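Local coordinates for putative Xylose isomerase (Rhodospirillum rubrum, PDB 3QXB), which binds iron and manganese ions in a TIM barrel of the xylose isomerase-like family and probably acts as a metal-dependent isomerase, at residues L210-W214 and G215-F219; G262-P266 and Q267-D271; D297-A300 and D301-S305; L26-V30 and K31-E35. All coordinates share one frame; numbering follows the deposited sequence.

Contact 1: L210-W214 and G215-F219; sequences LLVDW and GHALF. With FE (Fe (III) ion), chain E; MN (manganese (II) ion), chain G.
Asp213 OD1 accepts a hydrogen bond from Gly215 N at 2.9 Å, met on the anti side of the carboxylate and 25° out of its plane, and it takes a second from Gln246 NE2. The first of these is an N-cap: Asp213 ends the barrel strand 208-213 and opens the short helix 214-217, where the chain turns over the C-terminal mouth of the TIM barrel. Asp213 O is shared as well, with Ala217 N nearly in line with the C=O bond and His216 N at 2.9 Å lying above the carbonyl plane. Iron and manganese are both modelled at each of two metal sites. Asp213 OD2 binds the iron of the first at 2.2 Å, with Glu178, His244, Glu286 and two waters. With CG anti to the backbone N (chi1 -176°), the carboxylate is stacked on the His216 ring, the two planes 15° apart, and Asp213 CB sits over the ring centroid at 3.7 Å in a CH-pi contact. In the second site His216 NE2 binds the manganese at 2.2 Å, alongside Asp253, His255 and waters 1 and 3, while His216 ND1 is hydrogen-bonded to Pro179 O, which fixes the ring's rotation. Leu218 CD1 reaches the edge of the indole, 3.9 Å from Trp214 CE3, and Trp214 O receives Leu218 N. Because water 1 lies 2.3 Å from both the iron and the manganese, the two stacked side chains serve the two halves of a bridged dinuclear centre, and the capping bond ties the aspartate's orientation to the helix start.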
loop_
_atom_site.group_PDB
_atom_site.type_symbol
_atom_site.label_atom_id
_atom_site.label_comp_id
_atom_site.label_asym_id
_atom_site.label_seq_id
_atom_site.Cartn_x
_atom_site.Cartn_y
_atom_site.Cartn_z
ATOM N N LEU A 210 -18.183 10.666 -9.845
ATOM C CA LEU A 210 -17.358 10.871 -8.678
ATOM C C LEU A 210 -17.779 9.894 -7.580
ATOM O O LEU A 210 -18.964 9.604 -7.410
ATOM C CB LEU A 210 -17.481 12.309 -8.164
ATOM C CG LEU A 210 -17.007 13.412 -9.125
ATOM C CD1 LEU A 210 -17.454 14.791 -8.621
ATOM C CD2 LEU A 210 -15.478 13.349 -9.262
ATOM N N LEU A 211 -16.780 9.360 -6.882
ATOM C CA LEU A 211 -16.983 8.755 -5.580
ATOM C C LEU A 211 -16.268 9.668 -4.587
ATOM O O LEU A 211 -15.108 9.952 -4.756
ATOM C CB LEU A 211 -16.476 7.309 -5.560
ATOM C CG LEU A 211 -16.538 6.583 -4.211
ATOM C CD1 LEU A 211 -16.680 5.050 -4.411
ATOM C CD2 LEU A 211 -15.298 6.950 -3.338
ATOM N N VAL A 212 -16.989 10.220 -3.608
ATOM C CA VAL A 212 -16.385 11.218 -2.728
ATOM C C VAL A 212 -16.183 10.615 -1.348
ATOM O O VAL A 212 -17.079 10.013 -0.797
ATOM C CB VAL A 212 -17.206 12.489 -2.671
ATOM C CG1 VAL A 212 -16.733 13.442 -1.553
ATOM C CG2 VAL A 212 -17.208 13.168 -4.065
ATOM N N ASP A 213 -14.966 10.742 -0.833
ATOM C CA ASP A 213 -14.624 10.162 0.442
ATOM C C ASP A 213 -14.710 11.280 1.474
ATOM O O ASP A 213 -14.069 12.319 1.322
ATOM C CB ASP A 213 -13.208 9.608 0.373
ATOM C CG ASP A 213 -12.809 8.888 1.632
ATOM O OD1 ASP A 213 -13.225 9.346 2.719
ATOM O OD2 ASP A 213 -12.093 7.875 1.509
ATOM N N TRP A 214 -15.538 11.091 2.490
ATOM C CA TRP A 214 -15.818 12.157 3.456
ATOM C C TRP A 214 -14.516 12.660 4.123
ATOM O O TRP A 214 -14.373 13.845 4.408
ATOM C CB TRP A 214 -16.813 11.671 4.522
ATOM C CG TRP A 214 -18.242 11.776 4.126
ATOM C CD1 TRP A 214 -18.877 11.067 3.159
ATOM C CD2 TRP A 214 -19.227 12.637 4.711
ATOM N NE1 TRP A 214 -20.194 11.427 3.097
ATOM C CE2 TRP A 214 -20.440 12.393 4.039
ATOM C CE3 TRP A 214 -19.207 13.567 5.762
ATOM C CZ2 TRP A 214 -21.626 13.070 4.351
ATOM C CZ3 TRP A 214 -20.412 14.262 6.076
ATOM C CH2 TRP A 214 -21.592 13.990 5.375
ATOM N N GLY A 215 -13.552 11.779 4.314
ATOM C CA GLY A 215 -12.283 12.163 4.932
ATOM C C GLY A 215 -11.405 13.017 4.027
ATOM O O GLY A 215 -10.565 13.781 4.506
ATOM N N HIS A 216 -11.577 12.869 2.722
ATOM C CA HIS A 216 -10.839 13.651 1.757
ATOM C C HIS A 216 -11.450 15.059 1.630
ATOM O O HIS A 216 -10.723 16.035 1.616
ATOM C CB HIS A 216 -10.883 12.981 0.416
ATOM C CG HIS A 216 -10.212 11.647 0.378
ATOM N ND1 HIS A 216 -10.053 10.946 -0.796
ATOM C CD2 HIS A 216 -9.628 10.898 1.354
ATOM C CE1 HIS A 216 -9.420 9.809 -0.537
ATOM N NE2 HIS A 216 -9.138 9.764 0.757
ATOM N N ALA A 217 -12.766 15.144 1.554
ATOM C CA ALA A 217 -13.446 16.439 1.471
ATOM C C ALA A 217 -13.239 17.253 2.751
ATOM O O ALA A 217 -13.159 18.488 2.713
ATOM C CB ALA A 217 -14.946 16.246 1.208
ATOM N N LEU A 218 -13.174 16.570 3.886
ATOM C CA LEU A 218 -13.132 17.256 5.200
ATOM C C LEU A 218 -11.714 17.522 5.696
ATOM O O LEU A 218 -11.518 17.945 6.824
ATOM C CB LEU A 218 -13.938 16.470 6.253
ATOM C CG LEU A 218 -15.453 16.353 5.965
ATOM C CD1 LEU A 218 -16.201 15.646 7.103
ATOM C CD2 LEU A 218 -16.064 17.683 5.723
ATOM N N PHE A 219 -10.721 17.267 4.854
ATOM C CA PHE A 219 -9.337 17.546 5.195
ATOM C C PHE A 219 -9.077 19.074 5.300
ATOM O O PHE A 219 -8.889 19.758 4.278
ATOM C CB PHE A 219 -8.438 16.905 4.145
ATOM C CG PHE A 219 -6.977 17.037 4.436
ATOM C CD1 PHE A 219 -6.398 16.350 5.483
ATOM C CD2 PHE A 219 -6.174 17.814 3.645
ATOM C CE1 PHE A 219 -5.067 16.485 5.750
ATOM C CE2 PHE A 219 -4.841 17.919 3.905
ATOM C CZ PHE A 219 -4.297 17.278 4.960
HETATM FE FE FE E . -11.512 6.463 -0.073
HETATM MN MN MN G . -8.310 8.132 1.925
HETATM O O HOH W 1 -9.254 6.627 0.439
HETATM O O HOH W 2 -10.539 4.966 -1.488
HETATM O O HOH W 3 -6.317 6.759 1.682
#

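Contact 2: G262-P266 and Q267-D271; sequences GVVTP and QRLQD
Thr265 is the N-cap of helix 266-275, the helix that follows the seventh strand of the TIM barrel, and its side chain caps the first turn. With OG1 set between the backbone N and the carbonyl carbon (chi1 71°), Thr265 OG1 accepts from Arg268 N at 3.1 Å. Thr265 O takes Leu269 N in an almost straight bond of 3.2 Å, N-H...O 172°, and Pro266 O goes on to receive Gln270 N. Packing is tight on the inner side, where Val264 CG1 meets Leu269 CD2 at 3.6 Å, the two branched side chains crossing at a slant between the loop and the helix. Arg268 belongs to this packed part, its side chain lying against Trp214 and Leu218. Extended from CG to NE, it runs back alongside Val263 and lays the edge of its guanidinium against the loop: Arg268 NH1 donates to Val263 O at 2.8 Å, the oxygen lying in the guanidinium plane while the nitrogen stands above the plane of the carbonyl. A leucine here would probably leave Val263 O without this donor and the loop before the helix less firmly held. The solvent side is looser, with the side chains of Val263 and Asp271 exposed. There Gln267, bent at chi2, binds Ser313 N through OE1. Gln267 NE2 donates to Asp271 OD1, one turn on, at 3.0 Å, meeting it from above the carboxylate plane.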
loop_
_atom_site.group_PDB
_atom_site.type_symbol
_atom_site.label_atom_id
_atom_site.label_comp_id
_atom_site.label_asym_id
_atom_site.label_seq_id
_atom_site.Cartn_x
_atom_site.Cartn_y
_atom_site.Cartn_z
ATOM N N GLY A 262 -14.433 11.846 16.566
ATOM C CA GLY A 262 -14.107 12.656 15.404
ATOM C C GLY A 262 -15.333 13.402 14.911
ATOM O O GLY A 262 -16.394 13.366 15.557
ATOM N N VAL A 263 -15.193 14.073 13.769
ATOM C CA VAL A 263 -16.183 15.063 13.310
ATOM C C VAL A 263 -17.235 14.454 12.402
ATOM O O VAL A 263 -18.230 15.099 12.097
ATOM C CB VAL A 263 -15.514 16.246 12.555
ATOM C CG1 VAL A 263 -14.625 17.041 13.512
ATOM C CG2 VAL A 263 -14.703 15.753 11.342
ATOM N N VAL A 264 -17.012 13.207 11.975
ATOM C CA VAL A 264 -17.950 12.515 11.092
ATOM C C VAL A 264 -18.718 11.507 11.932
ATOM O O VAL A 264 -18.424 10.307 11.954
ATOM C CB VAL A 264 -17.237 11.830 9.904
ATOM C CG1 VAL A 264 -18.251 11.113 9.004
ATOM C CG2 VAL A 264 -16.464 12.876 9.127
ATOM N N THR A 265 -19.708 12.022 12.629
ATOM C CA THR A 265 -20.568 11.222 13.474
ATOM C C THR A 265 -21.608 10.509 12.611
ATOM O O THR A 265 -21.983 11.000 11.559
ATOM C CB THR A 265 -21.282 12.122 14.537
ATOM O OG1 THR A 265 -22.254 12.938 13.900
ATOM C CG2 THR A 265 -20.272 13.026 15.271
ATOM N N PRO A 266 -22.054 9.324 13.034
ATOM C CA PRO A 266 -23.136 8.634 12.334
ATOM C C PRO A 266 -24.349 9.496 12.051
ATOM O O PRO A 266 -24.898 9.425 10.953
ATOM C CB PRO A 266 -23.518 7.516 13.289
ATOM C CG PRO A 266 -22.216 7.189 13.971
ATOM C CD PRO A 266 -21.483 8.498 14.118
ATOM N N GLN A 267 -24.759 10.308 13.021
ATOM C CA GLN A 267 -25.919 11.186 12.828
ATOM C C GLN A 267 -25.712 12.287 11.783
ATOM O O GLN A 267 -26.676 12.693 11.127
ATOM C CB GLN A 267 -26.359 11.846 14.148
ATOM C CG GLN A 267 -27.734 12.528 14.021
ATOM C CD GLN A 267 -28.839 11.560 13.633
ATOM O OE1 GLN A 267 -28.892 10.438 14.133
ATOM N NE2 GLN A 267 -29.730 11.986 12.743
ATOM N N ARG A 268 -24.487 12.806 11.687
ATOM C CA ARG A 268 -24.161 13.814 10.682
ATOM C C ARG A 268 -24.296 13.206 9.262
ATOM O O ARG A 268 -24.879 13.813 8.364
ATOM C CB ARG A 268 -22.757 14.376 10.944
ATOM C CG ARG A 268 -22.208 15.261 9.833
ATOM C CD ARG A 268 -20.713 15.524 9.984
ATOM N NE ARG A 268 -20.277 16.550 9.041
ATOM C CZ ARG A 268 -19.130 17.226 9.085
ATOM N NH1 ARG A 268 -18.243 17.041 10.055
ATOM N NH2 ARG A 268 -18.879 18.131 8.140
ATOM N N LEU A 269 -23.764 12.004 9.085
ATOM C CA LEU A 269 -23.961 11.241 7.855
ATOM C C LEU A 269 -25.444 11.030 7.543
ATOM O O LEU A 269 -25.862 11.280 6.429
ATOM C CB LEU A 269 -23.223 9.889 7.901
ATOM C CG LEU A 269 -21.685 9.840 7.998
ATOM C CD1 LEU A 269 -21.245 8.376 8.141
ATOM C CD2 LEU A 269 -21.001 10.465 6.750
ATOM N N GLN A 270 -26.258 10.621 8.514
ATOM C CA GLN A 270 -27.692 10.422 8.260
ATOM C C GLN A 270 -28.424 11.741 7.931
ATOM O O GLN A 270 -29.303 11.768 7.077
ATOM C CB GLN A 270 -28.343 9.728 9.451
ATOM C CG GLN A 270 -29.818 9.453 9.277
ATOM C CD GLN A 270 -30.077 8.448 8.185
ATOM O OE1 GLN A 270 -29.579 7.324 8.232
ATOM N NE2 GLN A 270 -30.852 8.839 7.193
ATOM N N ASP A 271 -28.032 12.828 8.586
ATOM C CA ASP A 271 -28.597 14.148 8.299
ATOM C C ASP A 271 -28.250 14.640 6.883
ATOM O O ASP A 271 -29.059 15.300 6.239
ATOM C CB ASP A 271 -28.139 15.192 9.335
ATOM C CG ASP A 271 -28.722 14.964 10.721
ATOM O OD1 ASP A 271 -29.783 14.301 10.855
ATOM O OD2 ASP A 271 -28.112 15.492 11.679
#

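Contact 3: D297-A300 and D301-S305; sequences DVLA and DMIAS
Four successive i to i+4 hydrogen bonds join 297-300 to 301-305, with Met302 N to Val298 O at 2.9 Å and 169° among the straightest. They are part of alpha-helix 295-310, the C-terminal helix that packs outside the TIM barrel after its eighth strand. The side-chain contact across this turn is apolar: Ile303 CD1 lies 4.0 Å from Leu299 CG, the two crossing at a slant along the helix flank. Ile303 CG1, anti to the carbonyl carbon (chi1 -65°), is thereby laid back over the preceding turn, 3.3 Å from Leu299 O. Leu299 itself packs on Arg38 and Leu42 of helix 36-46, so this flank is where neighbouring outer helices meet. Met302, present as selenomethionine, starts close to the same turn, Met302 CB 3.5 Å from Val298 O, but its chain bends at chi2 and chi3 and leads its end away from 297-300; the side chain also touches Tyr289. Asp301 likewise turns its carboxylate away from the preceding turn; OD2 is hydrogen-bonded to Tyr289 OH and Ser257 OG, and OD1 to Thr259 OG1. Of this side chain, Asp301 CB stays close, 3.4 Å from Asp297 O.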
loop_
_atom_site.group_PDB
_atom_site.type_symbol
_atom_site.label_atom_id
_atom_site.label_comp_id
_atom_site.label_asym_id
_atom_site.label_seq_id
_atom_site.Cartn_x
_atom_site.Cartn_y
_atom_site.Cartn_z
ATOM N N ASP A 297 -9.431 -8.311 17.067
ATOM C CA ASP A 297 -9.672 -6.914 17.481
ATOM C C ASP A 297 -10.269 -6.061 16.350
ATOM O O ASP A 297 -11.140 -5.237 16.596
ATOM C CB ASP A 297 -8.399 -6.245 18.027
ATOM C CG ASP A 297 -7.924 -6.867 19.349
ATOM O OD1 ASP A 297 -8.744 -7.400 20.152
ATOM O OD2 ASP A 297 -6.713 -6.826 19.578
ATOM N N VAL A 298 -9.805 -6.297 15.118
ATOM C CA VAL A 298 -10.306 -5.641 13.923
ATOM C C VAL A 298 -11.770 -6.026 13.741
ATOM O O VAL A 298 -12.641 -5.184 13.630
ATOM C CB VAL A 298 -9.444 -6.058 12.673
ATOM C CG1 VAL A 298 -10.138 -5.644 11.368
ATOM C CG2 VAL A 298 -8.000 -5.475 12.765
ATOM N N LEU A 299 -12.045 -7.321 13.781
ATOM C CA LEU A 299 -13.416 -7.827 13.615
ATOM C C LEU A 299 -14.349 -7.231 14.663
ATOM O O LEU A 299 -15.417 -6.719 14.309
ATOM C CB LEU A 299 -13.465 -9.361 13.679
ATOM C CG LEU A 299 -14.863 -9.955 13.384
ATOM C CD1 LEU A 299 -15.379 -9.433 12.066
ATOM C CD2 LEU A 299 -14.825 -11.495 13.398
ATOM N N ALA A 300 -13.942 -7.270 15.937
ATOM C CA ALA A 300 -14.787 -6.705 16.997
ATOM C C ALA A 300 -15.079 -5.239 16.764
ATOM O O ALA A 300 -16.179 -4.778 16.985
ATOM C CB ALA A 300 -14.162 -6.915 18.427
ATOM N N ASP A 301 -14.069 -4.498 16.351
ATOM C CA ASP A 301 -14.223 -3.057 16.147
ATOM C C ASP A 301 -15.106 -2.720 14.966
ATOM O O ASP A 301 -15.957 -1.797 15.058
ATOM C CB ASP A 301 -12.856 -2.419 15.956
ATOM C CG ASP A 301 -12.936 -0.933 15.906
ATOM O OD1 ASP A 301 -13.057 -0.330 16.986
ATOM O OD2 ASP A 301 -12.916 -0.379 14.801
HETATM N N MSE A 302 -14.931 -3.463 13.863
HETATM C CA MSE A 302 -15.776 -3.317 12.679
HETATM C C MSE A 302 -17.252 -3.549 12.968
HETATM O O MSE A 302 -18.086 -2.809 12.484
HETATM C CB MSE A 302 -15.367 -4.279 11.568
HETATM C CG MSE A 302 -14.277 -3.763 10.675
HETATM SE SE MSE A 302 -14.602 -2.172 9.696
HETATM C CE MSE A 302 -16.203 -2.664 8.738
ATOM N N ILE A 303 -17.557 -4.597 13.735
ATOM C CA ILE A 303 -18.940 -4.893 14.166
ATOM C C ILE A 303 -19.501 -3.750 14.996
ATOM O O ILE A 303 -20.646 -3.308 14.754
ATOM C CB ILE A 303 -19.011 -6.200 14.984
ATOM C CG1 ILE A 303 -18.642 -7.402 14.125
ATOM C CG2 ILE A 303 -20.411 -6.459 15.580
ATOM C CD1 ILE A 303 -18.364 -8.647 14.933
ATOM N N ALA A 304 -18.722 -3.250 15.959
ATOM C CA ALA A 304 -19.207 -2.164 16.815
ATOM C C ALA A 304 -19.356 -0.912 15.953
ATOM O O ALA A 304 -20.258 -0.135 16.149
ATOM C CB ALA A 304 -18.285 -1.920 18.003
ATOM N N SER A 305 -18.480 -0.747 14.962
ATOM C CA SER A 305 -18.561 0.410 14.067
ATOM C C SER A 305 -19.823 0.404 13.180
ATOM O O SER A 305 -20.565 1.425 13.094
ATOM C CB SER A 305 -17.266 0.497 13.244
ATOM O OG SER A 305 -17.342 1.542 12.300
#

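Contact 4: L26-V30 and K31-E35; sequences LCFAV and KRWLE
The apolar part is built on Trp33, where Trp33 CE3 lies 4.0 Å from Ala29 CB, the methyl group in the plane of the indole at its edge. The neighbouring Trp33 CZ3 approaches Phe28 CE2 at 4.0 Å, the two side chains crossing at about a right angle. Phe28 has CG between the backbone N and the carbonyl carbon (chi1 79°), which brings its ring beneath Ala29 CB, 3.9 Å above the plane and over the ring centre. The backbone bonds converge on Ala29 O, which takes Arg32 N at 2.9 Å and, weakly, Trp33 N. The first closes a type II beta turn, Ala29-Arg32, in the loop from the first strand of the TIM barrel, 22-25, to helix 36-46, and Trp33 is the centre of an inverse gamma turn. Water supplies the next link: water 4 lies in the guanidinium plane and accepts from Arg32 NE at 2.8 Å, with Phe28 O and Val30 O as possible acceptors in return. Arg32 NH1 forms a salt bridge with Asp295 and a hydrogen bond with Ala293 O. A methionine in its place would probably leave Asp295 without this charged partner and water 4 without a donor from this side chain. Lys31 faces the dimer partner: its NZ is hydrogen-bonded to Tyr96 O of the second subunit, pairs with Glu185 of that subunit, and makes a cation-pi contact with the same Tyr96.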
loop_
_atom_site.group_PDB
_atom_site.type_symbol
_atom_site.label_atom_id
_atom_site.label_comp_id
_atom_site.label_asym_id
_atom_site.label_seq_id
_atom_site.Cartn_x
_atom_site.Cartn_y
_atom_site.Cartn_z
ATOM N N LEU A 26 -14.150 -3.677 1.239
ATOM C CA LEU A 26 -13.460 -4.839 1.806
ATOM C C LEU A 26 -12.034 -4.572 2.256
ATOM O O LEU A 26 -11.359 -5.504 2.744
ATOM C CB LEU A 26 -13.524 -6.002 0.808
ATOM C CG LEU A 26 -14.954 -6.488 0.540
ATOM C CD1 LEU A 26 -14.961 -7.634 -0.441
ATOM C CD2 LEU A 26 -15.650 -6.891 1.822
ATOM N N CYS A 27 -11.567 -3.324 2.160
ATOM C CA CYS A 27 -10.215 -2.956 2.670
ATOM C C CYS A 27 -9.950 -3.422 4.111
ATOM O O CYS A 27 -8.818 -3.740 4.470
ATOM C CB CYS A 27 -9.983 -1.449 2.596
ATOM S SG CYS A 27 -11.192 -0.510 3.510
ATOM N N PHE A 28 -10.986 -3.480 4.942
ATOM C CA PHE A 28 -10.804 -3.869 6.339
ATOM C C PHE A 28 -10.363 -5.318 6.471
ATOM O O PHE A 28 -9.825 -5.687 7.519
ATOM C CB PHE A 28 -12.128 -3.690 7.118
ATOM C CG PHE A 28 -13.104 -4.818 6.890
ATOM C CD1 PHE A 28 -14.011 -4.772 5.832
ATOM C CD2 PHE A 28 -13.102 -5.934 7.703
ATOM C CE1 PHE A 28 -14.893 -5.825 5.619
ATOM C CE2 PHE A 28 -13.981 -6.988 7.489
ATOM C CZ PHE A 28 -14.858 -6.941 6.435
ATOM N N ALA A 29 -10.580 -6.136 5.424
ATOM C CA ALA A 29 -10.316 -7.586 5.416
ATOM C C ALA A 29 -9.013 -7.990 4.763
ATOM O O ALA A 29 -8.641 -9.176 4.770
ATOM C CB ALA A 29 -11.471 -8.342 4.727
ATOM N N VAL A 30 -8.327 -7.016 4.186
ATOM C CA VAL A 30 -7.074 -7.272 3.429
ATOM C C VAL A 30 -6.087 -8.083 4.260
ATOM O O VAL A 30 -5.933 -7.815 5.461
ATOM C CB VAL A 30 -6.459 -5.952 2.940
ATOM C CG1 VAL A 30 -4.985 -6.141 2.485
ATOM C CG2 VAL A 30 -7.364 -5.334 1.863
ATOM N N LYS A 31 -5.543 -9.126 3.617
ATOM C CA LYS A 31 -4.607 -10.100 4.187
ATOM C C LYS A 31 -5.200 -11.069 5.211
ATOM O O LYS A 31 -4.527 -12.048 5.581
ATOM C CB LYS A 31 -3.376 -9.440 4.834
ATOM C CG LYS A 31 -2.632 -8.407 3.983
ATOM C CD LYS A 31 -1.255 -8.054 4.545
ATOM C CE LYS A 31 -0.258 -9.140 4.203
ATOM N NZ LYS A 31 1.190 -8.725 4.418
ATOM N N ARG A 32 -6.420 -10.823 5.683
ATOM C CA ARG A 32 -6.963 -11.589 6.822
ATOM C C ARG A 32 -8.033 -12.631 6.413
ATOM O O ARG A 32 -7.712 -13.831 6.289
ATOM C CB ARG A 32 -7.494 -10.643 7.913
ATOM C CG ARG A 32 -6.498 -9.522 8.365
ATOM C CD ARG A 32 -7.197 -8.523 9.233
ATOM N NE ARG A 32 -6.406 -7.307 9.475
ATOM C CZ ARG A 32 -5.639 -7.093 10.538
ATOM N NH1 ARG A 32 -5.547 -8.001 11.508
ATOM N NH2 ARG A 32 -4.988 -5.943 10.659
ATOM N N TRP A 33 -9.287 -12.214 6.239
ATOM C CA TRP A 33 -10.390 -13.174 6.001
ATOM C C TRP A 33 -10.497 -13.353 4.491
ATOM O O TRP A 33 -11.292 -12.695 3.825
ATOM C CB TRP A 33 -11.724 -12.737 6.648
ATOM C CG TRP A 33 -11.588 -12.530 8.111
ATOM C CD1 TRP A 33 -11.637 -13.481 9.068
ATOM C CD2 TRP A 33 -11.352 -11.293 8.780
ATOM N NE1 TRP A 33 -11.437 -12.932 10.297
ATOM C CE2 TRP A 33 -11.255 -11.586 10.161
ATOM C CE3 TRP A 33 -11.197 -9.965 8.355
ATOM C CZ2 TRP A 33 -11.005 -10.608 11.127
ATOM C CZ3 TRP A 33 -10.973 -8.969 9.336
ATOM C CH2 TRP A 33 -10.873 -9.308 10.700
ATOM N N LEU A 34 -9.645 -14.229 3.969
ATOM C CA LEU A 34 -9.454 -14.371 2.541
ATOM C C LEU A 34 -10.299 -15.463 1.903
ATOM O O LEU A 34 -10.484 -15.438 0.713
ATOM C CB LEU A 34 -7.962 -14.619 2.214
ATOM C CG LEU A 34 -6.951 -13.497 2.457
ATOM C CD1 LEU A 34 -5.604 -13.985 1.920
ATOM C CD2 LEU A 34 -7.336 -12.223 1.791
ATOM N N GLU A 35 -10.807 -16.412 2.678
ATOM C CA GLU A 35 -11.614 -17.496 2.122
ATOM C C GLU A 35 -12.944 -16.943 1.661
ATOM O O GLU A 35 -13.648 -16.338 2.457
ATOM C CB GLU A 35 -11.814 -18.588 3.151
ATOM C CG GLU A 35 -12.070 -19.934 2.547
ATOM C CD GLU A 35 -13.502 -20.258 2.270
ATOM O OE1 GLU A 35 -14.390 -19.383 2.348
ATOM O OE2 GLU A 35 -13.740 -21.434 1.924
HETATM O O HOH W 4 -6.906 -5.807 7.169
#

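How the contacts relate
Contact 1 carries metal ligands and contact 2 packs against it, with Trp214 CE2 3.4 Å from Leu269 CD2 and Leu218 CD1 equally close to Val264 CG2. Contact 2 itself stays off the metals, the side chain of Val264 lying about 12 Å from them. Contacts 3 and 4 make a second pair, centres 13 Å apart, where Val298 CG2 meets Arg32 CZ at 3.6 Å and brings the last helix against the first barrel loop. The two pairs do not touch: the nearest atoms of contacts 2 and 3 are about 6 Å apart and those of contacts 1 and 4 about 9 Å. The side chains of Phe28 and the metal ligand Glu286 are about 8 Å apart.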